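Local coordinates for uncharacterized protein YacP (PDB 5MQ8), which is an endoribonuclease of the PIN-like NYN family, also called Rae1, involved in ribosome-dependent mRNA decay in Bacillus subtilis, at residues A[4-18]-A[26-40]. Numbering follows the deposited sequence.
Sequences LLVDGYNMIGAWPQL and FEEARDVLIQKMAEY
Leu33 is the knob of this contact, its side chain lodged among Gly8, Met11, Ile12 and Leu18. A chi1 of 177° swings CG away from the backbone N and turns the branched end toward helix 8-14 and the residue after it: Leu33 CD2 reaches the backbone of Gly8, 3.4 Å from Gly8 O, while Leu33 CD1 meets the six-membered ring of Trp15, 3.6 Å from Trp15 CZ3. Met11 CB lies 4.0 Å above one face of the indole, offset toward the rim, and Trp15 NE1 is hydrogen-bonded to Ala121 O outside the contact; together they may limit rotation of the ring.

Nearer the start of helix 23-44, Ile12 splits its branches. Ile12 CG2 presses on the ring of Phe26, 3.4 Å from Phe26 CD1, and also touches the methyl of Ala29, whereas Ile12 CD1 lies over the backbone at Arg30. Phe26 receives a second aromatic partner: the edge of Tyr9 is directed at its face in an offset edge-to-face pair, ring planes at 82° and centroids 5.9 Å apart. Leu18 closes another side, its CD2 3.7 Å from Val32 CG1 and its CD1 against Leu33 CB.

At the far end the helix runs nearly antiparallel to strand 4-7 (164°), as expected for a helix packed on a parallel sheet. Met37, bent at chi2 and chi3, brings CE against two strand side chains, 3.7 Å from both Leu4 CD2 and Val6 CG2. The same Leu4 methyl lies 3.5 Å from Tyr40 CE1; Tyr40 OH is hydrogen-bonded to Glu127.

The interface is therefore mostly buried and carried by van der Waals and aromatic packing. Salt bridges lie within the helix, Arg30-Asp31 and Lys36-Glu39, and reach beyond it, Lys36 to Glu132 and Asp31 to Lys63, their charged ends directed away from the apolar seam joining helix, first strand and short helix of this PIN-like domain.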
loop_
_atom_site.group_PDB
_atom_site.type_symbol
_atom_site.label_atom_id
_atom_site.label_comp_id
_atom_site.label_asym_id
_atom_site.label_seq_id
_atom_site.Cartn_x
_atom_site.Cartn_y
_atom_site.Cartn_z
ATOM N N LEU A 4 -18.147 15.913 11.515
ATOM C CA LEU A 4 -16.933 16.492 12.082
ATOM C C LEU A 4 -16.430 17.617 11.187
ATOM O O LEU A 4 -16.156 17.395 10.008
ATOM C CB LEU A 4 -15.848 15.436 12.317
ATOM C CG LEU A 4 -14.512 15.926 12.961
ATOM C CD1 LEU A 4 -14.717 16.519 14.359
ATOM C CD2 LEU A 4 -13.534 14.809 13.065
ATOM N N LEU A 5 -16.344 18.830 11.751
ATOM C CA LEU A 5 -15.855 20.035 11.072
ATOM C C LEU A 5 -14.494 20.297 11.678
ATOM O O LEU A 5 -14.378 20.406 12.896
ATOM C CB LEU A 5 -16.817 21.233 11.274
ATOM C CG LEU A 5 -18.275 21.050 10.792
ATOM C CD1 LEU A 5 -19.106 22.307 11.036
ATOM C CD2 LEU A 5 -18.343 20.707 9.316
ATOM N N VAL A 6 -13.455 20.285 10.846
ATOM C CA VAL A 6 -12.074 20.367 11.302
ATOM C C VAL A 6 -11.409 21.704 10.991
ATOM O O VAL A 6 -11.402 22.139 9.842
ATOM C CB VAL A 6 -11.227 19.161 10.745
ATOM C CG1 VAL A 6 -9.795 19.174 11.289
ATOM C CG2 VAL A 6 -11.892 17.816 11.038
ATOM N N ASP A 7 -10.794 22.322 12.023
ATOM C CA ASP A 7 -10.002 23.535 11.861
ATOM C C ASP A 7 -8.630 23.007 11.432
ATOM O O ASP A 7 -7.812 22.613 12.275
ATOM C CB ASP A 7 -9.933 24.308 13.194
ATOM C CG ASP A 7 -9.108 25.596 13.228
ATOM O OD1 ASP A 7 -8.348 25.852 12.262
ATOM O OD2 ASP A 7 -9.155 26.299 14.263
ATOM N N GLY A 8 -8.447 22.933 10.115
ATOM C CA GLY A 8 -7.264 22.402 9.454
ATOM C C GLY A 8 -5.935 22.978 9.899
ATOM O O GLY A 8 -5.020 22.220 10.236
ATOM N N TYR A 9 -5.815 24.315 9.889
ATOM C CA TYR A 9 -4.585 25.008 10.308
ATOM C C TYR A 9 -4.242 24.703 11.772
ATOM O O TYR A 9 -3.076 24.476 12.086
ATOM C CB TYR A 9 -4.679 26.537 10.074
ATOM C CG TYR A 9 -3.422 27.273 10.486
ATOM C CD1 TYR A 9 -2.246 27.155 9.746
ATOM C CD2 TYR A 9 -3.381 28.019 11.662
ATOM C CE1 TYR A 9 -1.072 27.804 10.138
ATOM C CE2 TYR A 9 -2.208 28.663 12.072
ATOM C CZ TYR A 9 -1.063 28.564 11.296
ATOM O OH TYR A 9 0.085 29.218 11.675
ATOM N N ASN A 10 -5.254 24.683 12.649
ATOM C CA ASN A 10 -5.058 24.377 14.058
ATOM C C ASN A 10 -4.476 22.986 14.276
ATOM O O ASN A 10 -3.596 22.842 15.131
ATOM C CB ASN A 10 -6.346 24.546 14.852
ATOM C CG ASN A 10 -6.141 24.474 16.344
ATOM O OD1 ASN A 10 -6.524 23.502 17.003
ATOM N ND2 ASN A 10 -5.514 25.500 16.903
ATOM N N MET A 11 -4.960 21.964 13.511
ATOM C CA MET A 11 -4.457 20.583 13.614
ATOM C C MET A 11 -3.012 20.549 13.214
ATOM O O MET A 11 -2.201 19.957 13.922
ATOM C CB MET A 11 -5.276 19.585 12.753
ATOM C CG MET A 11 -6.731 19.441 13.158
ATOM S SD MET A 11 -7.057 19.098 14.912
ATOM C CE MET A 11 -7.727 20.660 15.437
ATOM N N ILE A 12 -2.687 21.207 12.095
ATOM C CA ILE A 12 -1.340 21.303 11.532
ATOM C C ILE A 12 -0.331 21.811 12.578
ATOM O O ILE A 12 0.694 21.175 12.774
ATOM C CB ILE A 12 -1.332 22.127 10.216
ATOM C CG1 ILE A 12 -1.936 21.307 9.052
ATOM C CG2 ILE A 12 0.092 22.615 9.870
ATOM C CD1 ILE A 12 -2.172 22.080 7.720
ATOM N N GLY A 13 -0.666 22.901 13.261
ATOM C CA GLY A 13 0.182 23.497 14.285
ATOM C C GLY A 13 0.272 22.730 15.592
ATOM O O GLY A 13 1.221 22.940 16.351
ATOM N N ALA A 14 -0.704 21.833 15.874
ATOM C CA ALA A 14 -0.753 21.093 17.134
ATOM C C ALA A 14 -0.254 19.633 17.063
ATOM O O ALA A 14 0.098 19.079 18.096
ATOM C CB ALA A 14 -2.162 21.138 17.699
ATOM N N TRP A 15 -0.271 19.001 15.872
ATOM C CA TRP A 15 0.135 17.603 15.730
ATOM C C TRP A 15 1.633 17.519 15.423
ATOM O O TRP A 15 2.093 18.187 14.482
ATOM C CB TRP A 15 -0.717 16.881 14.667
ATOM C CG TRP A 15 -2.195 16.781 14.972
ATOM C CD1 TRP A 15 -2.858 17.316 16.038
ATOM C CD2 TRP A 15 -3.185 16.106 14.184
ATOM N NE1 TRP A 15 -4.198 17.012 15.964
ATOM C CE2 TRP A 15 -4.424 16.261 14.842
ATOM C CE3 TRP A 15 -3.136 15.324 13.017
ATOM C CZ2 TRP A 15 -5.613 15.708 14.343
ATOM C CZ3 TRP A 15 -4.316 14.777 12.525
ATOM C CH2 TRP A 15 -5.533 14.973 13.185
ATOM N N PRO A 16 2.407 16.727 16.219
ATOM C CA PRO A 16 3.873 16.655 16.011
ATOM C C PRO A 16 4.326 16.256 14.613
ATOM O O PRO A 16 5.261 16.867 14.100
ATOM C CB PRO A 16 4.346 15.652 17.076
ATOM C CG PRO A 16 3.306 15.717 18.144
ATOM C CD PRO A 16 1.996 15.930 17.396
ATOM N N GLN A 17 3.662 15.275 13.978
ATOM C CA GLN A 17 4.030 14.846 12.624
ATOM C C GLN A 17 3.589 15.839 11.521
ATOM O O GLN A 17 3.988 15.676 10.360
ATOM C CB GLN A 17 3.536 13.418 12.329
ATOM C CG GLN A 17 4.321 12.320 13.065
ATOM C CD GLN A 17 4.532 11.079 12.219
ATOM O OE1 GLN A 17 3.594 10.498 11.653
ATOM N NE2 GLN A 17 5.775 10.625 12.136
ATOM N N LEU A 18 2.825 16.892 11.888
ATOM C CA LEU A 18 2.366 17.913 10.945
ATOM C C LEU A 18 3.082 19.254 11.078
ATOM O O LEU A 18 3.418 19.852 10.058
ATOM C CB LEU A 18 0.847 18.164 11.077
ATOM C CG LEU A 18 -0.133 17.034 10.733
ATOM C CD1 LEU A 18 -1.553 17.550 10.735
ATOM C CD2 LEU A 18 0.152 16.453 9.385
ATOM N N PHE A 26 2.577 25.037 4.306
ATOM C CA PHE A 26 2.195 23.763 4.927
ATOM C C PHE A 26 1.550 22.763 3.946
ATOM O O PHE A 26 0.627 22.045 4.328
ATOM C CB PHE A 26 1.298 24.013 6.158
ATOM C CG PHE A 26 1.948 24.787 7.278
ATOM C CD1 PHE A 26 2.668 24.131 8.273
ATOM C CD2 PHE A 26 1.803 26.170 7.367
ATOM C CE1 PHE A 26 3.238 24.843 9.335
ATOM C CE2 PHE A 26 2.391 26.885 8.419
ATOM C CZ PHE A 26 3.101 26.215 9.395
ATOM N N GLU A 27 2.049 22.716 2.690
ATOM C CA GLU A 27 1.533 21.859 1.617
ATOM C C GLU A 27 1.544 20.377 1.986
ATOM O O GLU A 27 0.550 19.689 1.757
ATOM C CB GLU A 27 2.286 22.106 0.307
ATOM C CG GLU A 27 1.707 21.349 -0.879
ATOM C CD GLU A 27 2.437 21.496 -2.199
ATOM O OE1 GLU A 27 3.682 21.635 -2.188
ATOM O OE2 GLU A 27 1.763 21.420 -3.252
ATOM N N GLU A 28 2.662 19.898 2.558
ATOM C CA GLU A 28 2.813 18.518 2.988
ATOM C C GLU A 28 1.937 18.236 4.206
ATOM O O GLU A 28 1.276 17.196 4.240
ATOM C CB GLU A 28 4.284 18.167 3.243
ATOM C CG GLU A 28 5.023 17.861 1.953
ATOM C CD GLU A 28 6.522 17.635 2.026
ATOM O OE1 GLU A 28 7.026 17.179 3.079
ATOM O OE2 GLU A 28 7.194 17.895 1.003
ATOM N N ALA A 29 1.885 19.176 5.171
ATOM C CA ALA A 29 1.064 19.020 6.375
ATOM C C ALA A 29 -0.437 18.916 6.028
ATOM O O ALA A 29 -1.146 18.085 6.599
ATOM C CB ALA A 29 1.317 20.165 7.337
ATOM N N ARG A 30 -0.890 19.723 5.053
ATOM C CA ARG A 30 -2.253 19.751 4.529
ATOM C C ARG A 30 -2.601 18.383 3.903
ATOM O O ARG A 30 -3.632 17.806 4.234
ATOM C CB ARG A 30 -2.388 20.897 3.517
ATOM C CG ARG A 30 -3.688 20.934 2.728
ATOM C CD ARG A 30 -3.435 20.548 1.288
ATOM N NE ARG A 30 -3.129 21.704 0.471
ATOM C CZ ARG A 30 -2.515 21.650 -0.704
ATOM N NH1 ARG A 30 -2.102 20.487 -1.196
ATOM N NH2 ARG A 30 -2.297 22.758 -1.392
ATOM N N ASP A 31 -1.716 17.866 3.038
ATOM C CA ASP A 31 -1.873 16.576 2.373
ATOM C C ASP A 31 -1.955 15.410 3.355
ATOM O O ASP A 31 -2.829 14.562 3.200
ATOM C CB ASP A 31 -0.731 16.356 1.368
ATOM C CG ASP A 31 -0.797 17.243 0.128
ATOM O OD1 ASP A 31 -1.854 17.874 -0.099
ATOM O OD2 ASP A 31 0.206 17.291 -0.619
ATOM N N VAL A 32 -1.054 15.369 4.370
ATOM C CA VAL A 32 -1.046 14.321 5.393
ATOM C C VAL A 32 -2.353 14.384 6.193
ATOM O O VAL A 32 -2.997 13.342 6.380
ATOM C CB VAL A 32 0.216 14.356 6.299
ATOM C CG1 VAL A 32 0.109 13.338 7.440
ATOM C CG2 VAL A 32 1.483 14.106 5.485
ATOM N N LEU A 33 -2.774 15.613 6.593
ATOM C CA LEU A 33 -4.016 15.814 7.336
ATOM C C LEU A 33 -5.239 15.314 6.573
ATOM O O LEU A 33 -6.062 14.614 7.163
ATOM C CB LEU A 33 -4.182 17.285 7.792
ATOM C CG LEU A 33 -5.482 17.653 8.519
ATOM C CD1 LEU A 33 -5.640 16.856 9.840
ATOM C CD2 LEU A 33 -5.536 19.151 8.772
ATOM N N ILE A 34 -5.339 15.626 5.266
ATOM C CA ILE A 34 -6.451 15.148 4.415
ATOM C C ILE A 34 -6.521 13.615 4.381
ATOM O O ILE A 34 -7.622 13.052 4.479
ATOM C CB ILE A 34 -6.392 15.774 3.000
ATOM C CG1 ILE A 34 -6.668 17.290 3.067
ATOM C CG2 ILE A 34 -7.360 15.083 2.038
ATOM C CD1 ILE A 34 -6.140 18.065 1.870
ATOM N N GLN A 35 -5.350 12.945 4.270
ATOM C CA GLN A 35 -5.265 11.483 4.241
ATOM C C GLN A 35 -5.717 10.892 5.586
ATOM O O GLN A 35 -6.492 9.937 5.588
ATOM C CB GLN A 35 -3.854 11.002 3.819
ATOM C CG GLN A 35 -3.660 9.466 3.760
ATOM C CD GLN A 35 -4.711 8.682 2.982
ATOM O OE1 GLN A 35 -5.191 7.632 3.424
ATOM N NE2 GLN A 35 -5.110 9.168 1.825
ATOM N N LYS A 36 -5.287 11.504 6.710
ATOM C CA LYS A 36 -5.700 11.108 8.060
ATOM C C LYS A 36 -7.217 11.238 8.219
ATOM O O LYS A 36 -7.845 10.352 8.804
ATOM C CB LYS A 36 -4.984 11.946 9.147
ATOM C CG LYS A 36 -3.467 11.754 9.256
ATOM C CD LYS A 36 -3.055 10.300 9.420
ATOM C CE LYS A 36 -2.247 9.851 8.226
ATOM N NZ LYS A 36 -2.458 8.413 7.905
ATOM N N MET A 37 -7.800 12.323 7.670
ATOM C CA MET A 37 -9.236 12.562 7.732
ATOM C C MET A 37 -10.041 11.606 6.830
ATOM O O MET A 37 -11.196 11.319 7.150
ATOM C CB MET A 37 -9.595 14.041 7.493
ATOM C CG MET A 37 -9.158 14.991 8.655
ATOM S SD MET A 37 -9.220 14.365 10.365
ATOM C CE MET A 37 -10.820 14.260 10.602
ATOM N N ALA A 38 -9.424 11.081 5.741
ATOM C CA ALA A 38 -10.038 10.085 4.853
ATOM C C ALA A 38 -10.194 8.790 5.640
ATOM O O ALA A 38 -11.273 8.217 5.634
ATOM C CB ALA A 38 -9.168 9.858 3.621
ATOM N N GLU A 39 -9.135 8.380 6.380
ATOM C CA GLU A 39 -9.140 7.200 7.237
ATOM C C GLU A 39 -10.217 7.323 8.327
ATOM O O GLU A 39 -10.970 6.369 8.532
ATOM C CB GLU A 39 -7.767 6.992 7.874
ATOM C CG GLU A 39 -6.770 6.357 6.936
ATOM C CD GLU A 39 -5.326 6.770 7.109
ATOM O OE1 GLU A 39 -4.951 7.191 8.226
ATOM O OE2 GLU A 39 -4.559 6.647 6.131
ATOM N N TYR A 40 -10.313 8.512 8.984
ATOM C CA TYR A 40 -11.291 8.826 10.027
ATOM C C TYR A 40 -12.706 8.700 9.477
ATOM O O TYR A 40 -13.522 8.021 10.105
ATOM C CB TYR A 40 -11.069 10.244 10.600
ATOM C CG TYR A 40 -11.914 10.560 11.817
ATOM C CD1 TYR A 40 -13.209 11.056 11.685
ATOM C CD2 TYR A 40 -11.410 10.389 13.101
ATOM C CE1 TYR A 40 -14.002 11.313 12.802
ATOM C CE2 TYR A 40 -12.179 10.686 14.227
ATOM C CZ TYR A 40 -13.479 11.139 14.074
ATOM O OH TYR A 40 -14.234 11.422 15.194
#